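Local coordinates for NADH:ubiquinone oxidoreductase, Na translocating, C subunit (Parabacteroides distasonis, PDB 3LWX), which belongs to the C-subunit family of a sodium-translocating membrane complex and contains a domain of the FMN-binding family, at residues Gln19-Arg22 against Ser23-Val26; Glu182-Phe185 against Asn186-Gly190. All blocks are in the same frame, centred on the assembly; numbering follows the deposited sequence. Where two conformers were deposited one is given.

Contact 1: residues Gln19-Arg22 against Ser23-Val26; sequences QILR and SINV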
ATOM      1  N   GLN A  19       5.567  -1.363   7.962  1.00  6.79           N
ATOM      2  CA  GLN A  19       4.748  -1.703   6.796  1.00  6.43           C
ATOM      3  C   GLN A  19       5.053  -0.771   5.618  1.00  6.31           C
ATOM      4  O   GLN A  19       5.227  -1.204   4.476  1.00  6.98           O
ATOM      5  CB  GLN A  19       3.274  -1.619   7.152  1.00  6.97           C
ATOM      6  CG  GLN A  19       2.813  -2.669   8.148  1.00  7.51           C
ATOM      7  CD  GLN A  19       1.436  -2.356   8.688  1.00  8.49           C
ATOM      8  OE1 GLN A  19       0.505  -2.068   7.939  1.00  8.08           O
ATOM      9  NE2 GLN A  19       1.302  -2.405  10.008  1.00 10.16           N
ATOM     10  N   ILE A  20       5.073   0.529   5.888  1.00  6.07           N
ATOM     11  CA  ILE A  20       5.389   1.525   4.880  1.00  6.34           C
ATOM     12  C   ILE A  20       6.797   1.265   4.325  1.00  6.41           C
ATOM     13  O   ILE A  20       7.001   1.283   3.102  1.00  6.77           O
ATOM     14  CB  ILE A  20       5.229   2.936   5.480  1.00  6.50           C
ATOM     15  CG1 ILE A  20       3.742   3.213   5.727  1.00  7.44           C
ATOM     16  CG2 ILE A  20       5.829   3.987   4.545  1.00  8.27           C
ATOM     17  CD1 ILE A  20       3.458   4.479   6.516  1.00  8.80           C
ATOM     18  N   LEU A  21       7.757   1.039   5.215  1.00  6.69           N
ATOM     19  CA  LEU A  21       9.110   0.743   4.760  1.00  6.74           C
ATOM     20  C   LEU A  21       9.173  -0.529   3.897  1.00  6.81           C
ATOM     21  O   LEU A  21       9.880  -0.553   2.878  1.00  6.93           O
ATOM     22  CB  LEU A  21      10.066   0.657   5.952  1.00  7.79           C
ATOM     23  CG  LEU A  21      10.388   2.002   6.599  1.00  8.14           C
ATOM     24  CD1 LEU A  21      11.053   1.776   7.953  1.00 10.36           C
ATOM     25  CD2 LEU A  21      11.244   2.866   5.687  1.00 10.41           C
ATOM     26  N   ARG A  22       8.441  -1.572   4.275  1.00  6.60           N
ATOM     27  CA  ARG A  22       8.455  -2.792   3.457  1.00  6.93           C
ATOM     28  C   ARG A  22       7.948  -2.517   2.050  1.00  6.60           C
ATOM     29  O   ARG A  22       8.407  -3.155   1.103  1.00  6.79           O
ATOM     30  CB  ARG A  22       7.665  -3.937   4.098  1.00  7.04           C
ATOM     31  CG  ARG A  22       8.341  -4.524   5.329  1.00  8.30           C
ATOM     32  CD  ARG A  22       7.718  -5.840   5.742  1.00  9.15           C
ATOM     33  NE  ARG A  22       6.330  -5.735   6.187  1.00  8.10           N
ATOM     34  CZ  ARG A  22       5.921  -5.582   7.440  1.00  8.41           C
ATOM     35  NH1 ARG A  22       6.771  -5.447   8.450  1.00  9.91           N
ATOM     36  NH2 ARG A  22       4.612  -5.534   7.676  1.00  9.88           N
ATOM     37  N   SER A  23       7.018  -1.573   1.898  1.00  6.35           N
ATOM     38  CA  SER A  23       6.511  -1.230   0.562  1.00  6.26           C
ATOM     39  C   SER A  23       7.541  -0.534  -0.315  1.00  6.38           C
ATOM     40  O   SER A  23       7.337  -0.464  -1.528  1.00  6.81           O
ATOM     41  CB  SER A  23       5.244  -0.382   0.640  1.00  6.87           C
ATOM     42  OG  SER A  23       5.491   0.990   0.866  1.00  7.42           O
ATOM     43  N   ILE A  24       8.634  -0.029   0.291  1.00  6.93           N
ATOM     44  CA  ILE A  24       9.777   0.506  -0.452  1.00  7.69           C
ATOM     45  C   ILE A  24      11.014  -0.376  -0.242  1.00  7.59           C
ATOM     46  O   ILE A  24      12.152   0.084  -0.354  1.00  8.44           O
ATOM     47  CB  ILE A  24      10.052   2.010  -0.185  1.00  8.06           C
ATOM     48  CG1 ILE A  24      10.284   2.305   1.309  1.00  7.93           C
ATOM     49  CG2 ILE A  24       8.903   2.825  -0.780  1.00  8.38           C
ATOM     50  CD1 ILE A  24      10.876   3.697   1.570  1.00 10.23           C
ATOM     51  N   ASN A  25      10.786  -1.658   0.052  1.00  7.21           N
ATOM     52  CA  ASN A  25      11.848  -2.662   0.074  1.00  7.69           C
ATOM     53  C   ASN A  25      12.885  -2.450   1.160  1.00  7.87           C
ATOM     54  O   ASN A  25      14.072  -2.745   0.979  1.00  9.62           O
ATOM     55  CB  ASN A  25      12.474  -2.735  -1.323  1.00  8.22           C
ATOM     56  CG  ASN A  25      11.406  -2.953  -2.369  1.00  8.59           C
ATOM     57  OD1 ASN A  25      10.583  -3.834  -2.211  1.00 10.16           O
ATOM     58  ND2 ASN A  25      11.361  -2.101  -3.386  1.00  9.65           N
ATOM     59  N   VAL A  26      12.416  -2.010   2.322  1.00  8.04           N
ATOM     60  CA  VAL A  26      13.263  -1.791   3.499  1.00  8.38           C
ATOM     61  C   VAL A  26      12.647  -2.601   4.633  1.00  8.04           C
ATOM     62  O   VAL A  26      11.489  -2.380   5.002  1.00  8.60           O
ATOM     63  CB  VAL A  26      13.379  -0.299   3.827  1.00  9.33           C
ATOM     64  CG1 VAL A  26      14.081  -0.095   5.168  1.00 10.89           C
ATOM     65  CG2 VAL A  26      14.074   0.428   2.677  1.00 11.16           C
TER
HETATM   66  O   HOH W   1       8.037  -4.623  -1.421  1.00  7.88           O
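Leu21 and Val26 meet where a helix runs out, and their pairing illustrates how a Schellman motif couples backbone capping to an apolar contact. Val26 N turns back to Leu21 O (3.0 Å), while Asn25 N bonds Arg22 O (3.0 Å); Asn25 is the C-prime residue, its positive phi (66°) turning the chain back. Leu21 O also takes Ile24 N (2.9 Å), the two donors coming from opposite faces of the carbonyl plane.

The Leu21 side chain can be followed outward. Its CB lies 4.1 Å from Val26 CB and close to the Val26 carbonyl oxygen. With chi1 at -72°, CG sits beside the backbone N, and the branch carries CD2 to within 4.1 Å of Val26 CG1. The same methyl tip is 4.2 Å from Ile24 CD1, so one branch touches two residues of the turn.

On another side of the helix, Ser23 bends its hydroxyl back. OG stands between its own N and carbonyl carbon (chi1 81°) and donates to Ile20 O at 2.7 Å, in the carbonyl plane and on a lone pair. A water lies within hydrogen-bonding reach of both Arg22 O and Asn25 OD1, and Asn25 ND2 bonds Tyr112 O.

The motif closes helix 4-23 over the antiparallel sheet: Ile20, Ser23 and Ile24 rest on Ile86 of strand 82-92, Arg22 forms a salt bridge with Asp115 of strand 111-118, and Leu21 and Val26 share Leu40 of helix 30-40.

Contact 2: residues Glu182-Phe185 against Asn186-Gly190; sequences EMLF and NSLSG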
ATOM      1  N   GLU A 182      -9.553  -6.317  -5.586  1.00  6.68           N
ATOM      2  CA  GLU A 182     -10.557  -5.282  -5.377  1.00  6.76           C
ATOM      3  C   GLU A 182     -10.014  -4.141  -4.524  1.00  6.79           C
ATOM      4  O   GLU A 182     -10.280  -2.975  -4.804  1.00  7.23           O
ATOM      5  CB  GLU A 182     -11.780  -5.934  -4.760  1.00  7.45           C
ATOM      6  CG  GLU A 182     -12.470  -6.869  -5.748  1.00  9.29           C
ATOM      7  CD  GLU A 182     -13.439  -7.854  -5.147  1.00 11.87           C
ATOM      8  OE1 GLU A 182     -13.675  -7.818  -3.930  1.00 12.26           O
ATOM      9  OE2 GLU A 182     -13.948  -8.687  -5.907  1.00 17.30           O
HETATM   10  N   MSE A 183      -9.262  -4.479  -3.479  1.00  6.95           N
HETATM   11  CA  MSE A 183      -8.645  -3.481  -2.610  1.00  6.92           C
HETATM   12  C   MSE A 183      -7.732  -2.561  -3.399  1.00  6.42           C
HETATM   13  O   MSE A 183      -7.749  -1.341  -3.209  1.00  6.60           O
HETATM   14  CB  MSE A 183      -7.841  -4.163  -1.493  1.00  7.00           C
HETATM   15  CG  MSE A 183      -6.945  -3.211  -0.723  1.00  7.82           C
HETATM   16 SE   MSE A 183      -6.296  -3.927   0.929  0.75  9.57          SE
HETATM   17  CE  MSE A 183      -5.174  -5.305   0.241  1.00 11.73           C
ATOM     18  N   LEU A 184      -6.906  -3.132  -4.266  1.00  6.56           N
ATOM     19  CA  LEU A 184      -6.011  -2.326  -5.077  1.00  6.91           C
ATOM     20  C   LEU A 184      -6.804  -1.387  -5.981  1.00  6.25           C
ATOM     21  O   LEU A 184      -6.529  -0.186  -6.040  1.00  7.12           O
ATOM     22  CB  LEU A 184      -5.098  -3.238  -5.909  1.00  7.38           C
ATOM     23  CG  LEU A 184      -3.964  -3.919  -5.164  1.00  9.00           C
ATOM     24  CD1 LEU A 184      -3.456  -5.126  -5.936  1.00 11.21           C
ATOM     25  CD2 LEU A 184      -2.855  -2.910  -4.885  1.00 10.03           C
ATOM     26  N   PHE A 185      -7.770  -1.932  -6.699  1.00  6.56           N
ATOM     27  CA  PHE A 185      -8.528  -1.089  -7.616  1.00  7.36           C
ATOM     28  C   PHE A 185      -9.268   0.019  -6.885  1.00  6.98           C
ATOM     29  O   PHE A 185      -9.215   1.189  -7.264  1.00  7.54           O
ATOM     30  CB  PHE A 185      -9.499  -1.946  -8.439  1.00  8.04           C
ATOM     31  CG  PHE A 185     -10.301  -1.156  -9.432  1.00  8.53           C
ATOM     32  CD1 PHE A 185     -11.510  -0.585  -9.066  1.00  9.82           C
ATOM     33  CD2 PHE A 185      -9.848  -0.968 -10.733  1.00 10.52           C
ATOM     34  CE1 PHE A 185     -12.248   0.156  -9.972  1.00 12.17           C
ATOM     35  CE2 PHE A 185     -10.577  -0.229 -11.642  1.00 12.12           C
ATOM     36  CZ  PHE A 185     -11.776   0.329 -11.267  1.00 11.89           C
ATOM     37  N   ASN A 186      -9.999  -0.359  -5.835  1.00  6.67           N
ATOM     38  CA  ASN A 186     -10.830   0.612  -5.119  1.00  7.00           C
ATOM     39  C   ASN A 186      -9.991   1.639  -4.369  1.00  6.98           C
ATOM     40  O   ASN A 186     -10.317   2.820  -4.352  1.00  8.57           O
ATOM     41  CB  ASN A 186     -11.763  -0.108  -4.152  1.00  7.21           C
ATOM     42  CG  ASN A 186     -12.844  -0.899  -4.851  1.00  7.48           C
ATOM     43  OD1 ASN A 186     -13.303  -0.529  -5.934  1.00  8.47           O
ATOM     44  ND2 ASN A 186     -13.289  -1.982  -4.208  1.00  8.32           N
ATOM     45  N   SER A 187      -8.888   1.196  -3.788  1.00  6.53           N
ATOM     46  CA  SER A 187      -8.044   2.118  -3.025  1.00  6.90           C
ATOM     47  C   SER A 187      -7.280   3.056  -3.959  1.00  7.13           C
ATOM     48  O   SER A 187      -7.219   4.274  -3.742  1.00  7.56           O
ATOM     49  CB  SER A 187      -7.043   1.376  -2.161  1.00  7.10           C
ATOM     50  OG  SER A 187      -7.677   0.576  -1.171  1.00  7.75           O
ATOM     51  N   LEU A 188      -6.676   2.494  -5.000  1.00  6.98           N
ATOM     52  CA  LEU A 188      -5.898   3.312  -5.929  1.00  7.44           C
ATOM     53  C   LEU A 188      -6.778   4.289  -6.700  1.00  7.70           C
ATOM     54  O   LEU A 188      -6.307   5.359  -7.102  1.00  8.20           O
ATOM     55  CB  LEU A 188      -5.062   2.447  -6.874  1.00  8.21           C
ATOM     56  CG  LEU A 188      -3.940   1.651  -6.231  1.00  9.00           C
ATOM     57  CD1 LEU A 188      -3.328   0.680  -7.247  1.00 11.71           C
ATOM     58  CD2 LEU A 188      -2.867   2.586  -5.664  1.00 12.34           C
ATOM     59  N   SER A 189      -8.061   3.961  -6.883  1.00  8.13           N
ATOM     60  CA  SER A 189      -8.979   4.861  -7.586  0.57  8.82           C
ATOM     61  C   SER A 189      -8.967   6.244  -6.937  1.00  8.84           C
ATOM     62  O   SER A 189      -9.033   7.257  -7.623  1.00  9.96           O
ATOM     63  CB  SER A 189     -10.401   4.298  -7.614  0.57  9.39           C
ATOM     64  OG  SER A 189     -10.523   3.235  -8.541  0.57  9.03           O
ATOM     65  N   GLY A 190      -8.890   6.298  -5.610  1.00  8.85           N
ATOM     66  CA  GLY A 190      -8.878   7.587  -4.925  1.00  9.16           C
ATOM     67  C   GLY A 190      -7.685   8.457  -5.285  1.00  8.48           C
ATOM     68  O   GLY A 190      -7.783   9.678  -5.304  1.00  9.99           O
TER
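From Glu182 to Ser189 the backbone keeps regular i to i+4 alpha-helical bonding, exemplified by Asn186 N to Glu182 O at 2.8 Å, a nearly straight bond with an N-H...O angle of 168°. Superimposed on it are serine hydroxyls that fold back on the preceding turn. Ser187 OG donates to Met183 O at 2.8 Å, and Ser187 N reaches the same oxygen from the opposite face of its plane; one residue thus grips this carbonyl twice. In the conformer given, Ser189 OG bonds Phe185 O likewise, though a second conformer makes this bond doubtful.

Phe185, its CG anti to N (chi1 -179°), swings its ring outward past Asn186, whose OD1 lies in the ring plane at the edge, 3.6 Å from CD1. Ring and amide planes stand 75° apart. On the other flank Leu184 CD2 touches Leu188 CD1 at 4.3 Å.

Helix 174-196 lays this inner flank on the sheet. Met183, present as selenomethionine, and Leu184 pack on Leu89 of strand 82-92, Leu184 and Leu188 on Ile102 of strand 97-104, and Ser187 OG also bonds His90 N. On the outer side the exposed Phe185 meets the ring of Phe149 in strand 148-149.

Both contacts are local, joining neighbouring turns of one chain, yet they treat the helix differently. Contact 1 is the end of helix 4-23 and is largely buried; contact 2 lies within helix 174-196, on a stretch with one flank buried and another exposed. Their centres lie about 19 Å apart on opposite sides of the chain's centre, and they do not touch, but both pack against strands 82-92 and 97-104. A serine hydroxyl returning to a carbonyl of an earlier residue recurs in each. Where contact 1 reverses the chain, backbone donors are redirected and apolar side chains cover the turn; where the helix of contact 2 continues, the ordinary helical bonds remain and a serine hydroxyl is added to them.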